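Side-chain contacts in uncharacterized protein (Jannaschia sp. CCS1, PDB 2PYQ), which is of unknown function, belongs to the DUF2853 family, and folds as a small all-alpha single-chain protein: residues L56-I59 / K60-L64; S75-G78 / G79-V83; V99-M102 / L103-F107; F107-E110 / S111-G114. One frame throughout, in Å; residues are numbered along the deposited sequence.

Interaction 1. Residues L56-I59 / K60-L64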
# COMPACT_ATOMS: atom_id res chain seq x y z
N LEU A 56 5.21 11.01 -0.01
CA LEU A 56 6.14 9.95 0.35
C LEU A 56 6.74 10.20 1.73
O LEU A 56 6.93 9.24 2.48
CB LEU A 56 7.24 9.77 -0.70
CG LEU A 56 6.75 9.47 -2.11
CD1 LEU A 56 7.97 9.20 -2.97
CD2 LEU A 56 5.74 8.33 -2.21
N GLU A 57 7.05 11.45 2.08
CA GLU A 57 7.54 11.79 3.44
C GLU A 57 6.48 11.46 4.51
O GLU A 57 6.83 11.09 5.64
CB GLU A 57 7.98 13.26 3.58
CG GLU A 57 9.16 13.71 2.71
CD GLU A 57 10.44 12.95 2.96
OE1 GLU A 57 10.61 12.35 4.05
OE2 GLU A 57 11.31 12.98 2.04
N THR A 58 5.20 11.62 4.15
CA THR A 58 4.07 11.34 5.04
C THR A 58 3.91 9.84 5.24
O THR A 58 3.62 9.40 6.36
CB THR A 58 2.77 11.98 4.51
OG1 THR A 58 2.91 13.42 4.58
CG2 THR A 58 1.55 11.55 5.36
N ILE A 59 4.10 9.05 4.18
CA ILE A 59 4.06 7.57 4.30
C ILE A 59 5.20 7.14 5.20
O ILE A 59 5.01 6.32 6.08
CB ILE A 59 4.13 6.87 2.94
CG1 ILE A 59 2.87 7.17 2.11
CG2 ILE A 59 4.29 5.34 3.09
CD1 ILE A 59 2.97 6.77 0.68
N LYS A 60 6.38 7.74 5.04
CA LYS A 60 7.52 7.42 5.88
C LYS A 60 7.26 7.73 7.35
O LYS A 60 7.48 6.87 8.23
CB LYS A 60 8.78 8.15 5.40
CG LYS A 60 10.01 7.89 6.24
CD LYS A 60 11.22 8.62 5.69
CE LYS A 60 12.31 8.73 6.74
NZ LYS A 60 13.51 9.46 6.25
N LYS A 61 6.78 8.94 7.63
CA LYS A 61 6.58 9.35 9.03
C LYS A 61 5.35 8.71 9.66
O LYS A 61 5.44 8.18 10.76
CB LYS A 61 6.57 10.91 9.19
CG LYS A 61 5.36 11.61 8.69
CD LYS A 61 5.50 13.13 8.76
CE LYS A 61 4.20 13.82 8.32
NZ LYS A 61 4.38 15.30 8.19
N ASN A 62 4.23 8.72 8.97
CA ASN A 62 2.96 8.24 9.55
C ASN A 62 2.73 6.75 9.44
O ASN A 62 2.17 6.19 10.37
CB ASN A 62 1.74 9.00 8.99
CG ASN A 62 1.71 10.45 9.40
OD1 ASN A 62 2.37 10.86 10.36
ND2 ASN A 62 0.93 11.24 8.68
N PHE A 63 3.14 6.11 8.35
CA PHE A 63 2.94 4.67 8.21
C PHE A 63 4.17 3.86 8.66
O PHE A 63 4.06 3.06 9.57
CB PHE A 63 2.51 4.29 6.80
CG PHE A 63 2.24 2.83 6.64
CD1 PHE A 63 1.12 2.25 7.24
CD2 PHE A 63 3.14 1.99 5.92
CE1 PHE A 63 0.87 0.87 7.13
CE2 PHE A 63 2.88 0.63 5.80
CZ PHE A 63 1.75 0.06 6.42
N LEU A 64 5.33 4.07 8.04
CA LEU A 64 6.52 3.27 8.36
C LEU A 64 7.00 3.47 9.77
O LEU A 64 7.21 2.49 10.50
CB LEU A 64 7.68 3.53 7.38
CG LEU A 64 7.40 3.16 5.92
CD1 LEU A 64 8.61 3.47 5.07
CD2 LEU A 64 7.00 1.69 5.78
O HOH W 1 5.10 14.97 5.49

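Interaction 2. Residues S75-G78 / G79-V83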
# COMPACT_ATOMS: atom_id res chain seq x y z
N SER A 75 16.98 3.37 4.53
CA SER A 75 16.20 2.20 4.09
C SER A 75 14.69 2.48 3.93
O SER A 75 14.04 1.81 3.16
CB SER A 75 16.41 1.03 5.02
OG SER A 75 15.92 1.33 6.30
N LEU A 76 14.16 3.48 4.66
CA LEU A 76 12.71 3.78 4.60
C LEU A 76 12.29 4.38 3.27
O LEU A 76 11.45 3.82 2.58
CB LEU A 76 12.27 4.66 5.76
CG LEU A 76 12.50 4.07 7.15
CD1 LEU A 76 11.73 4.91 8.19
CD2 LEU A 76 12.10 2.61 7.30
N MSE A 77 12.91 5.49 2.90
CA MSE A 77 12.62 6.06 1.58
C MSE A 77 13.08 5.11 0.47
O MSE A 77 12.47 5.05 -0.56
CB MSE A 77 13.23 7.45 1.42
CG MSE A 77 12.77 8.20 0.20
SE MSE A 77 10.82 8.41 0.11
CE MSE A 77 10.56 9.43 1.70
N GLY A 78 14.15 4.36 0.69
CA GLY A 78 14.60 3.35 -0.28
C GLY A 78 13.52 2.32 -0.52
O GLY A 78 13.26 1.94 -1.66
N GLY A 79 12.89 1.88 0.55
CA GLY A 79 11.77 0.92 0.47
C GLY A 79 10.55 1.51 -0.23
O GLY A 79 9.93 0.84 -1.02
N ILE A 80 10.24 2.76 0.08
CA ILE A 80 9.12 3.47 -0.55
C ILE A 80 9.40 3.59 -2.07
O ILE A 80 8.55 3.25 -2.89
CB ILE A 80 8.85 4.84 0.08
CG1 ILE A 80 8.30 4.63 1.49
CG2 ILE A 80 7.81 5.62 -0.75
CD1 ILE A 80 8.31 5.86 2.36
N GLN A 81 10.61 4.02 -2.42
CA GLN A 81 10.99 4.16 -3.83
C GLN A 81 10.89 2.82 -4.56
O GLN A 81 10.34 2.76 -5.69
CB GLN A 81 12.38 4.81 -3.98
CG GLN A 81 12.31 6.30 -3.61
CD GLN A 81 13.68 7.00 -3.51
OE1 GLN A 81 13.76 8.23 -3.70
NE2 GLN A 81 14.75 6.23 -3.21
N SER A 82 11.34 1.75 -3.91
CA SER A 82 11.29 0.38 -4.45
C SER A 82 9.86 -0.07 -4.75
O SER A 82 9.58 -0.56 -5.85
CB SER A 82 11.96 -0.62 -3.51
OG SER A 82 11.87 -1.94 -4.05
N VAL A 83 8.96 0.09 -3.79
CA VAL A 83 7.58 -0.37 -4.00
C VAL A 83 6.87 0.48 -5.04
O VAL A 83 6.11 -0.08 -5.82
CB VAL A 83 6.77 -0.56 -2.70
CG1 VAL A 83 7.50 -1.53 -1.79
CG2 VAL A 83 6.52 0.75 -2.01

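Interaction 3. Residues V99-M102 / L103-F107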
# COMPACT_ATOMS: atom_id res chain seq x y z
N VAL A 99 0.09 -0.14 -1.76
CA VAL A 99 1.41 0.40 -1.35
C VAL A 99 1.74 -0.01 0.09
O VAL A 99 2.85 -0.47 0.37
CB VAL A 99 1.46 1.93 -1.52
CG1 VAL A 99 2.77 2.53 -0.92
CG2 VAL A 99 1.31 2.28 -3.00
N TYR A 100 0.78 0.13 0.98
CA TYR A 100 0.95 -0.25 2.41
C TYR A 100 1.21 -1.75 2.54
O TYR A 100 2.07 -2.14 3.30
CB TYR A 100 -0.23 0.23 3.26
CG TYR A 100 -0.22 1.74 3.55
CD1 TYR A 100 0.55 2.65 2.81
CD2 TYR A 100 -1.07 2.26 4.55
CE1 TYR A 100 0.54 4.01 3.06
CE2 TYR A 100 -1.11 3.67 4.81
CZ TYR A 100 -0.28 4.52 4.06
OH TYR A 100 -0.29 5.90 4.30
N TYR A 101 0.49 -2.57 1.79
CA TYR A 101 0.69 -4.01 1.79
C TYR A 101 2.12 -4.32 1.37
O TYR A 101 2.82 -5.08 2.02
CB TYR A 101 -0.30 -4.68 0.82
CG TYR A 101 -0.06 -6.16 0.61
CD1 TYR A 101 0.88 -6.62 -0.33
CD2 TYR A 101 -0.76 -7.11 1.34
CE1 TYR A 101 1.12 -7.97 -0.53
CE2 TYR A 101 -0.55 -8.48 1.15
CZ TYR A 101 0.40 -8.90 0.21
OH TYR A 101 0.62 -10.25 0.05
N MSE A 102 2.55 -3.71 0.26
CA MSE A 102 3.92 -3.96 -0.27
C MSE A 102 5.00 -3.52 0.72
O MSE A 102 5.98 -4.23 0.89
CB MSE A 102 4.13 -3.34 -1.66
CG MSE A 102 3.48 -4.14 -2.77
SE MSE A 102 4.12 -3.51 -4.51
CE MSE A 102 3.06 -2.38 -4.40
N LEU A 103 4.82 -2.38 1.36
CA LEU A 103 5.79 -1.92 2.36
C LEU A 103 5.84 -2.87 3.57
O LEU A 103 6.92 -3.18 4.08
CB LEU A 103 5.49 -0.50 2.82
CG LEU A 103 5.72 0.59 1.76
CD1 LEU A 103 5.09 1.88 2.20
CD2 LEU A 103 7.21 0.76 1.49
N THR A 104 4.68 -3.30 4.04
CA THR A 104 4.60 -4.26 5.16
C THR A 104 5.38 -5.56 4.85
O THR A 104 6.20 -6.03 5.69
CB THR A 104 3.13 -4.57 5.52
OG1 THR A 104 2.46 -3.34 5.86
CG2 THR A 104 3.06 -5.50 6.71
N LYS A 105 5.13 -6.14 3.68
CA LYS A 105 5.92 -7.26 3.13
C LYS A 105 7.43 -6.97 3.03
O LYS A 105 8.22 -7.75 3.46
CB LYS A 105 5.40 -7.73 1.79
CG LYS A 105 4.12 -8.43 1.76
CD LYS A 105 4.02 -9.32 2.79
CE LYS A 105 3.52 -10.56 2.32
NZ LYS A 105 4.36 -11.65 2.90
N HIS A 106 7.75 -5.82 2.45
CA HIS A 106 9.14 -5.44 2.17
C HIS A 106 9.99 -5.34 3.42
O HIS A 106 11.12 -5.78 3.42
CB HIS A 106 9.17 -4.09 1.44
CG HIS A 106 10.53 -3.57 1.17
ND1 HIS A 106 11.27 -4.00 0.08
CD2 HIS A 106 11.27 -2.63 1.79
CE1 HIS A 106 12.44 -3.36 0.09
NE2 HIS A 106 12.47 -2.54 1.11
N PHE A 107 9.40 -4.82 4.49
CA PHE A 107 10.05 -4.68 5.77
C PHE A 107 9.80 -5.86 6.74
O PHE A 107 10.28 -5.81 7.85
CB PHE A 107 9.71 -3.35 6.41
CG PHE A 107 10.28 -2.15 5.69
CD1 PHE A 107 11.64 -1.89 5.73
CD2 PHE A 107 9.46 -1.29 4.97
CE1 PHE A 107 12.16 -0.79 5.09
CE2 PHE A 107 9.97 -0.19 4.34
CZ PHE A 107 11.34 0.05 4.38

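Interaction 4. Residues F107-E110 / S111-G114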
# COMPACT_ATOMS: atom_id res chain seq x y z
N PHE A 107 9.40 -4.82 4.49
CA PHE A 107 10.05 -4.68 5.77
C PHE A 107 9.80 -5.86 6.74
O PHE A 107 10.28 -5.81 7.85
CB PHE A 107 9.71 -3.35 6.41
CG PHE A 107 10.28 -2.15 5.69
CD1 PHE A 107 11.64 -1.89 5.73
CD2 PHE A 107 9.46 -1.29 4.97
CE1 PHE A 107 12.16 -0.79 5.09
CE2 PHE A 107 9.97 -0.19 4.34
CZ PHE A 107 11.34 0.05 4.38
N GLY A 108 9.08 -6.91 6.34
CA GLY A 108 8.84 -8.06 7.20
C GLY A 108 8.01 -7.78 8.45
O GLY A 108 8.19 -8.44 9.47
N LYS A 109 7.04 -6.87 8.32
CA LYS A 109 6.22 -6.39 9.44
C LYS A 109 4.78 -6.90 9.43
O LYS A 109 3.93 -6.32 10.07
CB LYS A 109 6.25 -4.85 9.44
CG LYS A 109 7.58 -4.24 9.84
CD LYS A 109 7.86 -4.46 11.30
CE LYS A 109 9.07 -3.73 11.78
NZ LYS A 109 9.19 -3.99 13.24
N GLU A 110 4.55 -8.03 8.79
CA GLU A 110 3.20 -8.63 8.68
C GLU A 110 2.56 -8.86 10.05
O GLU A 110 1.38 -8.61 10.23
CB GLU A 110 3.22 -9.98 7.96
CG GLU A 110 3.67 -10.00 6.50
CD GLU A 110 5.19 -10.10 6.32
OE1 GLU A 110 5.96 -9.72 7.24
OE2 GLU A 110 5.62 -10.57 5.23
N SER A 111 3.34 -9.35 11.01
CA SER A 111 2.84 -9.69 12.34
C SER A 111 2.26 -8.50 13.13
O SER A 111 1.47 -8.73 14.04
CB SER A 111 3.87 -10.44 13.18
OG SER A 111 4.91 -9.59 13.61
N VAL A 112 2.62 -7.26 12.79
CA VAL A 112 2.03 -6.10 13.47
C VAL A 112 0.50 -6.00 13.25
O VAL A 112 -0.19 -5.43 14.09
CB VAL A 112 2.71 -4.71 13.13
CG1 VAL A 112 4.23 -4.80 13.30
CG2 VAL A 112 2.36 -4.21 11.76
N TYR A 113 0.01 -6.50 12.12
CA TYR A 113 -1.43 -6.53 11.83
C TYR A 113 -2.19 -7.63 12.58
O TYR A 113 -3.44 -7.61 12.58
CB TYR A 113 -1.69 -6.65 10.32
CG TYR A 113 -1.47 -5.37 9.58
CD1 TYR A 113 -2.50 -4.44 9.44
CD2 TYR A 113 -0.23 -5.08 8.96
CE1 TYR A 113 -2.33 -3.26 8.76
CE2 TYR A 113 -0.05 -3.89 8.26
CZ TYR A 113 -1.11 -2.98 8.16
OH TYR A 113 -0.97 -1.81 7.45
N GLY A 114 -1.48 -8.60 13.16
CA GLY A 114 -2.09 -9.70 13.93
C GLY A 114 -2.46 -10.90 13.08
O GLY A 114 -2.81 -12.01 13.59
OXT GLY A 114 -2.43 -10.84 11.86
O HOH W 2 6.12 -9.70 10.96
O HOH W 3 -0.63 -10.40 10.01

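Interaction 1. Residues L56-I59 / K60-L64
Lys60, on helix 53-65, belongs to a stretch that begins as regular alpha helix and widens into a pi-type turn at 60-64; its amide binds Leu56 O, while its extended side chain lies beside that of Glu57, pointing the same way. Glu57 OE1 comes 4.1 Å from Lys60 CD, but the ammonium group goes on to a salt bridge with Asp72.

Lys61 sends its amide to Glu57 O. With CG between the backbone N and the carbonyl carbon (chi1 73°), the straight chain starts close over Glu57 O and then passes Thr58, and its NZ and Thr58 OG1 meet at a shared water, each 2.8 Å from it; the threonine hydroxyl is also hydrogen-bonded to Ala54 O.

Asn62 lays its amide group across Thr58, its ND2 3.4 Å from Thr58 CG2, and its backbone N reaches Thr58 O at 2.8 Å.

Phe63 and Leu64 lead into the buried side, where helix 96-106 packs. Ile59 O takes both their amides, and the i to i+5 bond from Leu64 marks the pi-type turn: Phe63 N, 2.9 Å from Ile59 O, lies well above the carbonyl plane, whereas Leu64 N arrives nearly along the C=O axis at 3.0 Å from Ile59 O.

Interaction 2. Residues S75-G78 / G79-V83
Met77 O receives the amide of Gln81 at 2.8 Å from Gln81 N, in an almost straight bond (N-H...O 167°), the shortest of the i to i+4 bonds that carry this part of alpha helix 74-87. The same carbonyl oxygen has the foot of the glutamine folded over it, with Gln81 CG only 3.3 Å from Met77 O. Beyond CG the glutamine chain is extended and crosses the Met77 side chain at about a right angle, which brings Gln81 CD to 4.0 Å from Met77 CG.

Met77, present as selenomethionine, is bent twice. Its CG stands opposite the backbone N (chi1 -169°), the bend at chi2 (57°) brings SE to 4.1 Å from Ile80 CB, and a further bend at chi3 turns CE. These two side chains, slanting over one another, form the apolar strip turned to helix 53-65, where Met77 meets Glu57 and Ile80 meets Leu56 and Leu64.

Gly78 and Gly79 follow one another. Gly79 is buried, its CA packed against His106 NE2 and the Phe107 ring at the end of helix 96-106; a beta carbon would point into that ring, which probably leaves little room for a side chain. Ile80 closes over the preceding turn: its amide binds Leu76 O, and its CG1 branch rests 3.4 Å from Leu76 O.

Interaction 3. Residues V99-M102 / L103-F107
Tyr100 O is gripped twice by Thr104, in an alpha-helical turn near the C-terminal end of helix 96-106. The Thr104 amide makes the usual i to i+4 bond, and Thr104 OG1 donates a second at 2.9 Å to Tyr100 O; the two donors arrive from opposite faces of the carbonyl plane. OG1 lies beside its own backbone N (chi1 -58°), which turns the hydroxyl back toward the preceding turn and Tyr100 O. A valine here, lacking the hydroxyl, would probably cost Tyr100 O its second donor and free the side chain of the bond that fixes its rotation. Among the other backbone bonds, Lys105 N meets Tyr101 O in a nearly perfectly straight line (179°), and His106 N reaches Met102 O at 2.8 Å.

Apolar contact falls to Val99 and Leu103, whose side chains run side by side with Val99 CG1 3.9 Å from Leu103 CD1; Leu103 then continues onto Ile59 and Ile80 of the two neighbouring helices, 53-65 and 74-87.

The aromatic contact joins Tyr101 to Lys105, which likewise run alongside each other. Lys105 CG makes an off-centre CH-pi contact 4.3 Å from the ring centroid of Tyr101. The polar ends part company: Tyr101 OH is hydrogen-bonded to Asp25 N, and the lysine NZ forms a salt bridge with Glu110. The much-bent lysine chain still passes close to the phenol, its CE 3.7 Å from Tyr101 OH.

Interaction 4. Residues F107-E110 / S111-G114
Lys109 O accepts the amide of Val112 at 3.2 Å from Val112 N, and Glu110 O accepts that of Tyr113 at 3.1 Å from Tyr113 N: two i to i+3 bonds of a short 3-10 turn at the very C-terminus. Both donors stand well above their carbonyl planes, consistent with the tight winding of a 3-10 turn. Just ahead, Gly108 with its positive phi closes helix 96-106 in a Schellman motif, and Lys109 N probably bonds to Thr104 O.

Water completes several of the remaining backbone groups. One molecule donates to Gly108 O and accepts from Ser111 N, 2.8 Å from each, so it spans the step from the helix end to the 3-10 turn and gives Ser111 N its partner. Another donates to Glu110 O and to Gly114 OXT, the latter at 2.6 Å, tying the terminal carboxylate back to the turn; Glu110 O thus has both an amide and a water. Gly114 N is taken by Ser111 O. Charges find mates as well: the Glu110 carboxylate pairs through OE2 with Lys105, and Gly114 OXT with Lys31.

Side-chain contact is slight. In Val112, chi1 of -50° sets CG1 beside the backbone N and leaves CG2 between N and the carbonyl carbon, 3.1 Å from Lys109 O, and Val112 CG1 meets Lys109 CD obliquely.

The tail as a whole lies at the surface after helix 96-106. Tyr113 packs it against the body, reaching Leu28, Lys31 and Val32 of helix 26-36 and Phe63 of helix 53-65, while Phe107 packs on Leu64.

Overall arrangement
Interaction 3 lies deepest, with its centre about 6 Å from that of the chain, and its helix is the common partner: interactions 1 and 2 both pack against it, through Ile59 and Phe63 on one side and Gly79 and Ile80 on another. Interactions 1 and 2 also touch each other, where Ile80 meets Leu64, so three helices share one apolar centre while the outer faces of 53-65 and 74-87 carry charged and amide groups. Interaction 4 is a surface contact, held by 3-10 bonds, waters and the chain end. Phe107 belongs to both 3 and 4, and the Lys105-Glu110 salt bridge joins them a second time.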